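Side-chain contacts in dehydroascorbate reductase (Chlamydomonas reinhardtii, PDB 5XFT), which probably catalyses the glutathione-dependent reduction of L-dehydroascorbate to L-ascorbate, as a member of the DHAR family within the GST superfamily: residues 89-94 with 154-159; 107-112 with 119-124; 143-148 with 188-193; 164-169 with 173-178. One frame throughout, in Å; residues are numbered along the deposited sequence.

Contact 1. Residues 89-94 with 154-159; sequences PSLQSS and TDCSLA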
loop_
_atom_site.group_PDB
_atom_site.type_symbol
_atom_site.label_atom_id
_atom_site.label_comp_id
_atom_site.label_asym_id
_atom_site.label_seq_id
_atom_site.Cartn_x
_atom_site.Cartn_y
_atom_site.Cartn_z
ATOM N N PRO A 89 -18.836 5.126 -0.370
ATOM C CA PRO A 89 -18.196 5.953 0.660
ATOM C C PRO A 89 -16.990 6.697 0.112
ATOM O O PRO A 89 -16.256 6.136 -0.698
ATOM C CB PRO A 89 -17.770 4.934 1.719
ATOM C CG PRO A 89 -18.637 3.742 1.481
ATOM C CD PRO A 89 -18.868 3.703 0.010
ATOM N N SER A 90 -16.785 7.937 0.539
ATOM C CA SER A 90 -15.742 8.756 -0.057
ATOM C C SER A 90 -14.375 8.445 0.542
ATOM O O SER A 90 -14.249 8.067 1.711
ATOM C CB SER A 90 -16.049 10.239 0.120
ATOM O OG SER A 90 -14.983 11.018 -0.387
ATOM N N LEU A 91 -13.345 8.605 -0.290
ATOM C CA LEU A 91 -11.954 8.445 0.120
ATOM C C LEU A 91 -11.132 9.677 -0.221
ATOM O O LEU A 91 -9.901 9.601 -0.272
ATOM C CB LEU A 91 -11.323 7.209 -0.530
ATOM C CG LEU A 91 -12.007 5.851 -0.415
ATOM C CD1 LEU A 91 -11.122 4.774 -1.042
ATOM C CD2 LEU A 91 -12.306 5.535 1.032
ATOM N N GLN A 92 -11.786 10.803 -0.480
ATOM C CA GLN A 92 -11.057 12.014 -0.819
ATOM C C GLN A 92 -10.366 12.576 0.417
ATOM O O GLN A 92 -10.791 12.351 1.554
ATOM C CB GLN A 92 -11.992 13.048 -1.442
ATOM C CG GLN A 92 -12.651 12.541 -2.717
ATOM C CD GLN A 92 -13.339 13.634 -3.511
ATOM O OE1 GLN A 92 -14.447 14.053 -3.181
ATOM N NE2 GLN A 92 -12.688 14.095 -4.571
ATOM N N SER A 93 -9.284 13.309 0.184
ATOM C CA SER A 93 -8.317 13.608 1.228
ATOM C C SER A 93 -7.948 15.082 1.218
ATOM O O SER A 93 -7.739 15.673 0.154
ATOM C CB SER A 93 -7.051 12.761 1.038
ATOM O OG SER A 93 -6.275 12.721 2.219
ATOM N N SER A 94 -7.848 15.665 2.410
ATOM C CA SER A 94 -7.317 17.011 2.561
ATOM C C SER A 94 -5.802 17.029 2.709
ATOM O O SER A 94 -5.208 18.111 2.668
ATOM C CB SER A 94 -7.947 17.703 3.775
ATOM O OG SER A 94 -9.339 17.442 3.856
ATOM N N THR A 154 -5.247 8.666 1.226
ATOM C CA THR A 154 -3.890 8.769 1.751
ATOM C C THR A 154 -3.541 7.575 2.633
ATOM O O THR A 154 -2.406 7.091 2.606
ATOM C CB THR A 154 -3.744 10.081 2.518
ATOM O OG1 THR A 154 -3.796 11.175 1.592
ATOM C CG2 THR A 154 -2.432 10.120 3.288
ATOM N N ASP A 155 -4.502 7.086 3.420
ATOM C CA ASP A 155 -4.294 5.843 4.154
ATOM C C ASP A 155 -4.010 4.695 3.195
ATOM O O ASP A 155 -3.092 3.894 3.413
ATOM C CB ASP A 155 -5.526 5.519 4.996
ATOM C CG ASP A 155 -5.698 6.448 6.174
ATOM O OD1 ASP A 155 -4.689 6.780 6.829
ATOM O OD2 ASP A 155 -6.853 6.851 6.434
ATOM N N CYS A 156 -4.806 4.599 2.124
ATOM C CA CYS A 156 -4.656 3.504 1.175
ATOM C C CYS A 156 -3.314 3.560 0.464
ATOM O O CYS A 156 -2.739 2.511 0.155
ATOM C CB CYS A 156 -5.799 3.529 0.159
ATOM S SG CYS A 156 -7.433 3.192 0.885
ATOM N N SER A 157 -2.797 4.762 0.201
ATOM C CA SER A 157 -1.507 4.857 -0.476
ATOM C C SER A 157 -0.330 4.689 0.485
ATOM O O SER A 157 0.670 4.046 0.141
ATOM C CB SER A 157 -1.394 6.192 -1.206
ATOM O OG SER A 157 -0.103 6.335 -1.772
ATOM N N LEU A 158 -0.421 5.260 1.683
ATOM C CA LEU A 158 0.738 5.381 2.558
ATOM C C LEU A 158 0.848 4.262 3.573
ATOM O O LEU A 158 1.963 3.898 3.961
ATOM C CB LEU A 158 0.707 6.715 3.309
ATOM C CG LEU A 158 1.096 7.975 2.543
ATOM C CD1 LEU A 158 1.178 9.145 3.505
ATOM C CD2 LEU A 158 2.420 7.781 1.814
ATOM N N ALA A 159 -0.275 3.723 4.037
ATOM C CA ALA A 159 -0.208 2.655 5.030
ATOM C C ALA A 159 0.542 1.419 4.532
ATOM O O ALA A 159 1.343 0.870 5.307
ATOM C CB ALA A 159 -1.624 2.303 5.500
#
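Ser93 and Thr154 meet hydroxyl to hydroxyl, OG of Ser93 lying 3.0 Å from OG1 of Thr154 in a hydrogen bond whose donor could be either group. With OG anti to the backbone N (chi1 -162°), the Ser93 hydroxyl comes beside Thr154 and meets OG1 at an angle to its own CB-OG bond, Ser93 CB being 3.7 Å from Thr154 OG1. On the helix side, Thr154 turns OG1 to the loop and sends its methyl CG2 elsewhere, against Phe146. The serine oxygen is shared, because the side-chain amide of Asn152 also bonds to it and is its stronger partner, while Val95 N adds a weak bond. Two residues earlier in the loop the contact is apolar and looser. CD1 of Leu91 faces the thiol of Cys156 at 4.5 Å from SG, and both side chains continue onto helix 22-33, Leu91 resting on Ala30 and Ala33 and Cys156 on Leu29. A backbone bond between Leu91 and Gly153 lies between the hydroxyl pair and this apolar end. The interdomain linker of a GST fold is thus laid against the start of helix 153-173, where Asp155 OD2 bonds weakly to Asn152 N, one half of a capping box and reminiscent of the N-capping box known at this helix in GSTs.

Contact 2. Residues 107-112 with 119-124; sequences FRAILI and ADKVAA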
loop_
_atom_site.group_PDB
_atom_site.type_symbol
_atom_site.label_atom_id
_atom_site.label_comp_id
_atom_site.label_asym_id
_atom_site.label_seq_id
_atom_site.Cartn_x
_atom_site.Cartn_y
_atom_site.Cartn_z
ATOM N N PHE A 107 13.069 4.778 1.830
ATOM C CA PHE A 107 13.149 3.481 2.492
ATOM C C PHE A 107 13.757 2.425 1.576
ATOM O O PHE A 107 14.549 1.579 2.021
ATOM C CB PHE A 107 11.749 3.095 2.973
ATOM C CG PHE A 107 11.473 1.638 2.940
ATOM C CD1 PHE A 107 12.161 0.772 3.778
ATOM C CD2 PHE A 107 10.494 1.135 2.101
ATOM C CE1 PHE A 107 11.901 -0.567 3.757
ATOM C CE2 PHE A 107 10.219 -0.201 2.076
ATOM C CZ PHE A 107 10.922 -1.060 2.905
ATOM N N ARG A 108 13.419 2.474 0.294
ATOM C CA ARG A 108 14.028 1.560 -0.657
ATOM C C ARG A 108 15.504 1.877 -0.859
ATOM O O ARG A 108 16.336 0.967 -0.862
ATOM C CB ARG A 108 13.279 1.606 -1.987
ATOM C CG ARG A 108 13.944 0.784 -3.075
ATOM C CD ARG A 108 13.218 0.927 -4.384
ATOM N NE ARG A 108 13.216 2.309 -4.837
ATOM C CZ ARG A 108 12.512 2.754 -5.870
ATOM N NH1 ARG A 108 11.738 1.924 -6.558
ATOM N NH2 ARG A 108 12.577 4.034 -6.203
ATOM N N ALA A 109 15.850 3.157 -1.024
ATOM C CA ALA A 109 17.253 3.515 -1.195
ATOM C C ALA A 109 18.077 3.103 0.015
ATOM O O ALA A 109 19.282 2.855 -0.103
ATOM C CB ALA A 109 17.389 5.018 -1.447
ATOM N N ILE A 110 17.442 3.035 1.185
ATOM C CA ILE A 110 18.111 2.521 2.370
ATOM C C ILE A 110 18.325 1.019 2.242
ATOM O O ILE A 110 19.418 0.508 2.516
ATOM C CB ILE A 110 17.301 2.872 3.630
ATOM C CG1 ILE A 110 17.348 4.379 3.892
ATOM C CG2 ILE A 110 17.795 2.066 4.837
ATOM C CD1 ILE A 110 16.369 4.829 4.928
ATOM N N LEU A 111 17.294 0.288 1.806
ATOM C CA LEU A 111 17.430 -1.167 1.768
ATOM C C LEU A 111 18.422 -1.622 0.703
ATOM O O LEU A 111 19.236 -2.516 0.956
ATOM C CB LEU A 111 16.076 -1.835 1.542
ATOM C CG LEU A 111 15.204 -2.073 2.779
ATOM C CD1 LEU A 111 14.029 -2.988 2.436
ATOM C CD2 LEU A 111 16.015 -2.643 3.937
ATOM N N ILE A 112 18.372 -1.033 -0.492
ATOM C CA ILE A 112 19.063 -1.617 -1.639
ATOM C C ILE A 112 19.906 -0.591 -2.386
ATOM O O ILE A 112 20.214 -0.775 -3.569
ATOM C CB ILE A 112 18.055 -2.287 -2.595
ATOM C CG1 ILE A 112 17.099 -1.259 -3.192
ATOM C CG2 ILE A 112 17.247 -3.354 -1.881
ATOM C CD1 ILE A 112 16.050 -1.879 -4.096
ATOM N N ALA A 119 23.406 7.389 4.737
ATOM C CA ALA A 119 23.174 8.346 5.816
ATOM C C ALA A 119 22.182 9.429 5.392
ATOM O O ALA A 119 21.244 9.766 6.133
ATOM C CB ALA A 119 24.505 8.963 6.253
ATOM N N ASP A 120 22.363 9.966 4.183
ATOM C CA ASP A 120 21.439 10.975 3.674
ATOM C C ASP A 120 20.032 10.409 3.549
ATOM O O ASP A 120 19.056 11.051 3.952
ATOM C CB ASP A 120 21.920 11.513 2.324
ATOM C CG ASP A 120 23.230 12.282 2.425
ATOM O OD1 ASP A 120 23.607 12.690 3.547
ATOM O OD2 ASP A 120 23.883 12.476 1.376
ATOM N N LYS A 121 19.909 9.195 3.005
ATOM C CA LYS A 121 18.584 8.609 2.818
ATOM C C LYS A 121 17.883 8.366 4.154
ATOM O O LYS A 121 16.663 8.536 4.264
ATOM C CB LYS A 121 18.703 7.312 2.021
ATOM C CG LYS A 121 19.025 7.528 0.544
ATOM C CD LYS A 121 18.013 8.465 -0.117
ATOM C CE LYS A 121 18.235 8.577 -1.621
ATOM N NZ LYS A 121 19.621 8.988 -1.972
ATOM N N VAL A 122 18.637 7.965 5.178
ATOM C CA VAL A 122 18.076 7.837 6.518
ATOM C C VAL A 122 17.527 9.177 6.984
ATOM O O VAL A 122 16.400 9.263 7.505
ATOM C CB VAL A 122 19.141 7.290 7.490
ATOM C CG1 VAL A 122 18.632 7.333 8.929
ATOM C CG2 VAL A 122 19.530 5.873 7.116
ATOM N N ALA A 123 18.304 10.247 6.789
ATOM C CA ALA A 123 17.832 11.568 7.195
ATOM C C ALA A 123 16.528 11.933 6.482
ATOM O O ALA A 123 15.540 12.326 7.122
ATOM C CB ALA A 123 18.920 12.608 6.933
ATOM N N ALA A 124 16.501 11.771 5.156
ATOM C CA ALA A 124 15.312 12.115 4.378
ATOM C C ALA A 124 14.106 11.289 4.814
ATOM O O ALA A 124 12.996 11.821 4.985
ATOM C CB ALA A 124 15.596 11.917 2.891
#
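Helices 107-112 and 119-124 run nearly antiparallel, their axes 8.7 Å apart at closest approach and their directions 150° apart, with Ile110 and Lys121 nearest in the backbone. They form the closed end of a helical hairpin, in which helix 103-112 turns back into helix 118-138 within the all-helical C-terminal domain of the GST fold. No hydrogen bond crosses between the segments; the contact is van der Waals packing, mostly of aliphatic carbons. Ile110 lies along the buried side. Its CB leaves the helix across the line to the partner, but CG1, placed beside the backbone N and anti to the carbonyl carbon (chi1 -69°), brings the longer branch over: CG1 reaches CB of Lys121 at 3.7 Å. The terminal CD1 goes on to the backbone of the next residue, 3.8 Å from Val122 CA, and meets the methyl CG2 of Val122 at 4.0 Å. The two side chains run in opposing directions, Ile110 toward Val122 and Lys121 across Ala109. Behind this interface Ile110 also touches Leu169 of helix 153-173. Lys121 starts toward helix 107-112, but a bend at chi4 turns its NZ away, where it makes a weak, long ion pair with Glu117. The earlier bend, at chi2 (-55°), keeps CD and CE beside the small side chain of Ala109, so the chain lies along that methyl: Ala109 CB is 3.6 Å from Lys121 CG and 3.7 Å from both CD and CE of Lys121.

Contact 3. Residues 143-148 with 188-193; sequences GPLFGG and LAALKA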
loop_
_atom_site.group_PDB
_atom_site.type_symbol
_atom_site.label_atom_id
_atom_site.label_comp_id
_atom_site.label_asym_id
_atom_site.label_seq_id
_atom_site.Cartn_x
_atom_site.Cartn_y
_atom_site.Cartn_z
ATOM N N GLY A 143 -9.483 11.802 14.413
ATOM C CA GLY A 143 -9.247 10.377 14.436
ATOM C C GLY A 143 -7.788 10.031 14.193
ATOM O O GLY A 143 -6.978 10.883 13.811
ATOM N N PRO A 144 -7.425 8.761 14.404
ATOM C CA PRO A 144 -6.012 8.359 14.295
ATOM C C PRO A 144 -5.524 8.105 12.871
ATOM O O PRO A 144 -4.305 8.004 12.664
ATOM C CB PRO A 144 -5.956 7.076 15.131
ATOM C CG PRO A 144 -7.331 6.505 15.021
ATOM C CD PRO A 144 -8.292 7.654 14.848
ATOM N N LEU A 145 -6.420 8.004 11.893
ATOM C CA LEU A 145 -6.036 7.831 10.500
ATOM C C LEU A 145 -6.087 9.162 9.763
ATOM O O LEU A 145 -6.690 10.135 10.219
ATOM C CB LEU A 145 -6.952 6.823 9.805
ATOM C CG LEU A 145 -7.274 5.543 10.560
ATOM C CD1 LEU A 145 -8.262 4.742 9.756
ATOM C CD2 LEU A 145 -6.006 4.750 10.811
ATOM N N PHE A 146 -5.449 9.192 8.593
ATOM C CA PHE A 146 -5.535 10.373 7.744
ATOM C C PHE A 146 -6.972 10.692 7.361
ATOM O O PHE A 146 -7.268 11.840 7.019
ATOM C CB PHE A 146 -4.695 10.185 6.479
ATOM C CG PHE A 146 -3.216 10.184 6.728
ATOM C CD1 PHE A 146 -2.521 8.990 6.836
ATOM C CD2 PHE A 146 -2.518 11.379 6.856
ATOM C CE1 PHE A 146 -1.162 8.982 7.065
ATOM C CE2 PHE A 146 -1.153 11.378 7.084
ATOM C CZ PHE A 146 -0.474 10.177 7.189
ATOM N N GLY A 147 -7.862 9.701 7.395
ATOM C CA GLY A 147 -9.269 9.924 7.134
ATOM C C GLY A 147 -10.062 9.890 8.419
ATOM O O GLY A 147 -11.190 9.388 8.457
ATOM N N GLY A 148 -9.462 10.410 9.486
ATOM C CA GLY A 148 -10.085 10.423 10.792
ATOM C C GLY A 148 -10.311 9.037 11.351
ATOM O O GLY A 148 -9.376 8.376 11.811
ATOM N N LEU A 188 -0.313 2.863 13.380
ATOM C CA LEU A 188 -0.142 1.445 13.082
ATOM C C LEU A 188 -1.108 0.588 13.893
ATOM O O LEU A 188 -1.760 -0.306 13.344
ATOM C CB LEU A 188 1.309 1.025 13.324
ATOM C CG LEU A 188 2.243 1.418 12.174
ATOM C CD1 LEU A 188 3.651 1.687 12.675
ATOM C CD2 LEU A 188 2.247 0.353 11.085
ATOM N N ALA A 189 -1.230 0.852 15.198
ATOM C CA ALA A 189 -2.179 0.086 16.006
ATOM C C ALA A 189 -3.603 0.227 15.473
ATOM O O ALA A 189 -4.351 -0.759 15.394
ATOM C CB ALA A 189 -2.107 0.528 17.466
ATOM N N ALA A 190 -3.988 1.444 15.087
ATOM C CA ALA A 190 -5.325 1.680 14.551
ATOM C C ALA A 190 -5.554 0.891 13.269
ATOM O O ALA A 190 -6.604 0.261 13.097
ATOM C CB ALA A 190 -5.536 3.176 14.308
ATOM N N LEU A 191 -4.578 0.914 12.353
ATOM C CA LEU A 191 -4.705 0.151 11.112
ATOM C C LEU A 191 -4.827 -1.336 11.395
ATOM O O LEU A 191 -5.677 -2.023 10.821
ATOM C CB LEU A 191 -3.510 0.414 10.197
ATOM C CG LEU A 191 -3.448 1.781 9.532
ATOM C CD1 LEU A 191 -2.073 2.035 9.000
ATOM C CD2 LEU A 191 -4.468 1.844 8.422
ATOM N N LYS A 192 -3.986 -1.851 12.289
ATOM C CA LYS A 192 -4.066 -3.261 12.632
ATOM C C LYS A 192 -5.393 -3.613 13.289
ATOM O O LYS A 192 -5.805 -4.778 13.241
ATOM C CB LYS A 192 -2.883 -3.639 13.525
ATOM C CG LYS A 192 -1.536 -3.308 12.879
ATOM C CD LYS A 192 -0.444 -4.274 13.282
ATOM C CE LYS A 192 0.481 -3.666 14.318
ATOM N NZ LYS A 192 1.808 -4.344 14.320
ATOM N N ALA A 193 -6.088 -2.635 13.872
ATOM C CA ALA A 193 -7.410 -2.914 14.423
ATOM C C ALA A 193 -8.503 -2.977 13.360
ATOM O O ALA A 193 -9.545 -3.598 13.605
ATOM C CB ALA A 193 -7.776 -1.862 15.471
#
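Leu145 and Ala190 give up nearly equal areas to each other's segment, and their meeting forms the middle of the contact: methyl CD2 of Leu145 lies 3.9 Å from CB of Ala190. Both side chains leave their backbones pointing at the opposite segment. With CG beside the backbone N and anti to the carbonyl carbon (chi1 -44°), Leu145 presents CD2 as its single touching branch, and that one methyl is divided between two residues of the helix. Its second partner is Leu191, which sets out across the line of contact but brings its end back. Leu145 CD2 lies against the CG-CD2 bond of Leu191, both atoms 4.1 Å away, the side chains being slanted to each other, and Leu191 reaches further inward to Ala159 and Leu151. On the more open flank, the ring of Pro144 comes to the same alanine methyl, CG of Pro144 standing 3.8 Å from Ala190 CB; the methyl fits against the notch between the proline ring and the leucine methyl. The loop side is shaped by a type I turn from Leu145 to Gly148. Leu145 N donates to Gly148 O at 3.0 Å, with a weaker bond returning from Gly148 N to Leu145 O. The amides of Phe146 and Gly147, within this turn, are bonded to the two carboxylate oxygens of Asp155. The packing thus joins to helix 182-193 a loop that leads into helix 153-173 of the GST C-terminal domain, and its hold by Asp155 is consistent with the aspartate of the N-capping region known at this helix in GSTs.

Contact 4. Residues 164-169 with 173-178; sequences HAVVAL and KGWELP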
loop_
_atom_site.group_PDB
_atom_site.type_symbol
_atom_site.label_atom_id
_atom_site.label_comp_id
_atom_site.label_asym_id
_atom_site.label_seq_id
_atom_site.Cartn_x
_atom_site.Cartn_y
_atom_site.Cartn_z
ATOM N N HIS A 164 5.635 -1.818 4.895
ATOM C CA HIS A 164 6.895 -2.305 4.348
ATOM C C HIS A 164 8.088 -1.655 5.034
ATOM O O HIS A 164 9.090 -2.323 5.314
ATOM C CB HIS A 164 6.947 -2.045 2.844
ATOM C CG HIS A 164 6.193 -3.048 2.033
ATOM N ND1 HIS A 164 6.809 -3.877 1.120
ATOM C CD2 HIS A 164 4.876 -3.356 1.995
ATOM C CE1 HIS A 164 5.903 -4.653 0.553
ATOM N NE2 HIS A 164 4.721 -4.358 1.067
ATOM N N ALA A 165 7.997 -0.354 5.321
ATOM C CA ALA A 165 9.134 0.359 5.897
ATOM C C ALA A 165 9.490 -0.195 7.271
ATOM O O ALA A 165 10.639 -0.578 7.519
ATOM C CB ALA A 165 8.839 1.858 5.971
ATOM N N VAL A 166 8.513 -0.264 8.178
ATOM C CA VAL A 166 8.836 -0.703 9.532
ATOM C C VAL A 166 9.244 -2.174 9.539
ATOM O O VAL A 166 10.254 -2.545 10.155
ATOM C CB VAL A 166 7.676 -0.406 10.509
ATOM C CG1 VAL A 166 7.361 1.082 10.522
ATOM C CG2 VAL A 166 6.427 -1.200 10.172
ATOM N N VAL A 167 8.511 -3.027 8.813
ATOM C CA VAL A 167 8.807 -4.459 8.845
ATOM C C VAL A 167 10.174 -4.736 8.232
ATOM O O VAL A 167 11.058 -5.332 8.866
ATOM C CB VAL A 167 7.703 -5.256 8.130
ATOM C CG1 VAL A 167 8.135 -6.700 7.937
ATOM C CG2 VAL A 167 6.406 -5.187 8.924
ATOM N N ALA A 168 10.368 -4.294 6.990
ATOM C CA ALA A 168 11.595 -4.608 6.272
ATOM C C ALA A 168 12.805 -3.962 6.928
ATOM O O ALA A 168 13.865 -4.590 7.040
ATOM C CB ALA A 168 11.476 -4.165 4.815
ATOM N N LEU A 169 12.674 -2.708 7.366
ATOM C CA LEU A 169 13.819 -2.045 7.981
ATOM C C LEU A 169 14.190 -2.707 9.300
ATOM O O LEU A 169 15.377 -2.892 9.592
ATOM C CB LEU A 169 13.534 -0.561 8.185
ATOM C CG LEU A 169 13.602 0.340 6.951
ATOM C CD1 LEU A 169 13.365 1.777 7.371
ATOM C CD2 LEU A 169 14.923 0.203 6.229
ATOM N N LYS A 173 17.844 -4.260 8.864
ATOM C CA LYS A 173 18.751 -3.238 9.361
ATOM C C LYS A 173 18.665 -3.019 10.864
ATOM O O LYS A 173 19.436 -2.218 11.400
ATOM C CB LYS A 173 18.492 -1.903 8.647
ATOM C CG LYS A 173 18.811 -1.902 7.159
ATOM C CD LYS A 173 20.309 -1.813 6.908
ATOM C CE LYS A 173 20.616 -1.244 5.527
ATOM N NZ LYS A 173 20.666 -2.294 4.479
ATOM N N GLY A 174 17.748 -3.685 11.559
ATOM C CA GLY A 174 17.567 -3.434 12.974
ATOM C C GLY A 174 17.001 -2.057 13.252
ATOM O O GLY A 174 16.794 -1.686 14.411
ATOM N N TRP A 175 16.755 -1.291 12.189
ATOM C CA TRP A 175 16.138 0.020 12.318
ATOM C C TRP A 175 14.778 -0.104 12.992
ATOM O O TRP A 175 14.095 -1.126 12.883
ATOM C CB TRP A 175 15.991 0.669 10.941
ATOM C CG TRP A 175 15.417 2.056 10.954
ATOM C CD1 TRP A 175 16.111 3.232 10.979
ATOM C CD2 TRP A 175 14.026 2.415 10.916
ATOM N NE1 TRP A 175 15.241 4.297 10.966
ATOM C CE2 TRP A 175 13.956 3.823 10.930
ATOM C CE3 TRP A 175 12.833 1.681 10.876
ATOM C CZ2 TRP A 175 12.746 4.510 10.906
ATOM C CZ3 TRP A 175 11.634 2.365 10.852
ATOM C CH2 TRP A 175 11.599 3.766 10.869
ATOM N N GLU A 176 14.388 0.943 13.708
ATOM C CA GLU A 176 13.123 0.913 14.420
ATOM C C GLU A 176 12.436 2.263 14.310
ATOM O O GLU A 176 13.086 3.301 14.155
ATOM C CB GLU A 176 13.318 0.531 15.887
ATOM C CG GLU A 176 12.412 -0.598 16.327
ATOM C CD GLU A 176 12.999 -1.399 17.465
ATOM O OE1 GLU A 176 13.145 -0.842 18.574
ATOM O OE2 GLU A 176 13.319 -2.585 17.250
ATOM N N LEU A 177 11.115 2.224 14.371
ATOM C CA LEU A 177 10.314 3.438 14.380
ATOM C C LEU A 177 10.449 4.111 15.737
ATOM O O LEU A 177 10.019 3.535 16.747
ATOM C CB LEU A 177 8.859 3.095 14.086
ATOM C CG LEU A 177 7.893 4.244 13.807
ATOM C CD1 LEU A 177 8.261 4.937 12.508
ATOM C CD2 LEU A 177 6.467 3.732 13.760
ATOM N N PRO A 178 11.050 5.299 15.823
ATOM C CA PRO A 178 11.249 5.942 17.127
ATOM C C PRO A 178 9.955 6.053 17.923
ATOM O O PRO A 178 8.878 6.280 17.367
ATOM C CB PRO A 178 11.799 7.324 16.761
ATOM C CG PRO A 178 12.473 7.113 15.451
ATOM C CD PRO A 178 11.688 6.053 14.727
#
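Leu169 packs tightly over one face of the Trp175 indole. Its CD1 stands 3.8 Å from the centroid of the six-membered ring, 22° off the ring normal, a CH-pi contact displaced toward the rim: the closest ring atom, Trp175 CE3, is 3.5 Å from Leu169 CD1. The leucine CB supports the same corner, 3.6 Å from CE3 of Trp175. The indole reaches this place because its CG is anti to the backbone N (chi1 -178°), which swings the ring back along the helix, so that Val166 CA lies at the ring's edge, near its plane, 4.4 Å from Trp175 CZ3. Near its end helix 153-173 of the GST C-terminal domain gives way to a chain that doubles back over its last turns, Gly174 being the first residue to leave helical geometry, with positive phi (68°). Lys173 N still donates to Leu169 O at 2.9 Å, tilted from the carbonyl plane. Beyond the indole the packing is slacker: CG1 of Val166 is 4.3 Å from CD2 of Leu177, which also touches Leu184 and Leu188 of helix 182-193. On the outer side, Lys173 bends twice and leads its end away from the contact, while exposed Glu176 points away from the helix and is poorly ordered.

Contacts 1 and 4 lie along one helix, 153-173, their centres 23 Å apart and not touching. Each has a close neighbour. Contacts 1 and 3 are 11 Å apart between centres and are tied by Asp155, whose OD1 is 3.1 Å from Phe146 N and whose OD2 is 3.2 Å from Gly147 N, both probable hydrogen bonds; contacts 2 and 4, also 11 Å apart, join through Phe107 and Leu169. Contact 4 is nested in the chain loop closed by contact 3. Helix 153-173 also approaches the thioredoxin-like domain: His164 bonds weakly to Asp20 O, just before Cys21, which begins a CxxC sequence at the start of helix 22-33 and is probably the catalytic cysteine, as in other DHARs.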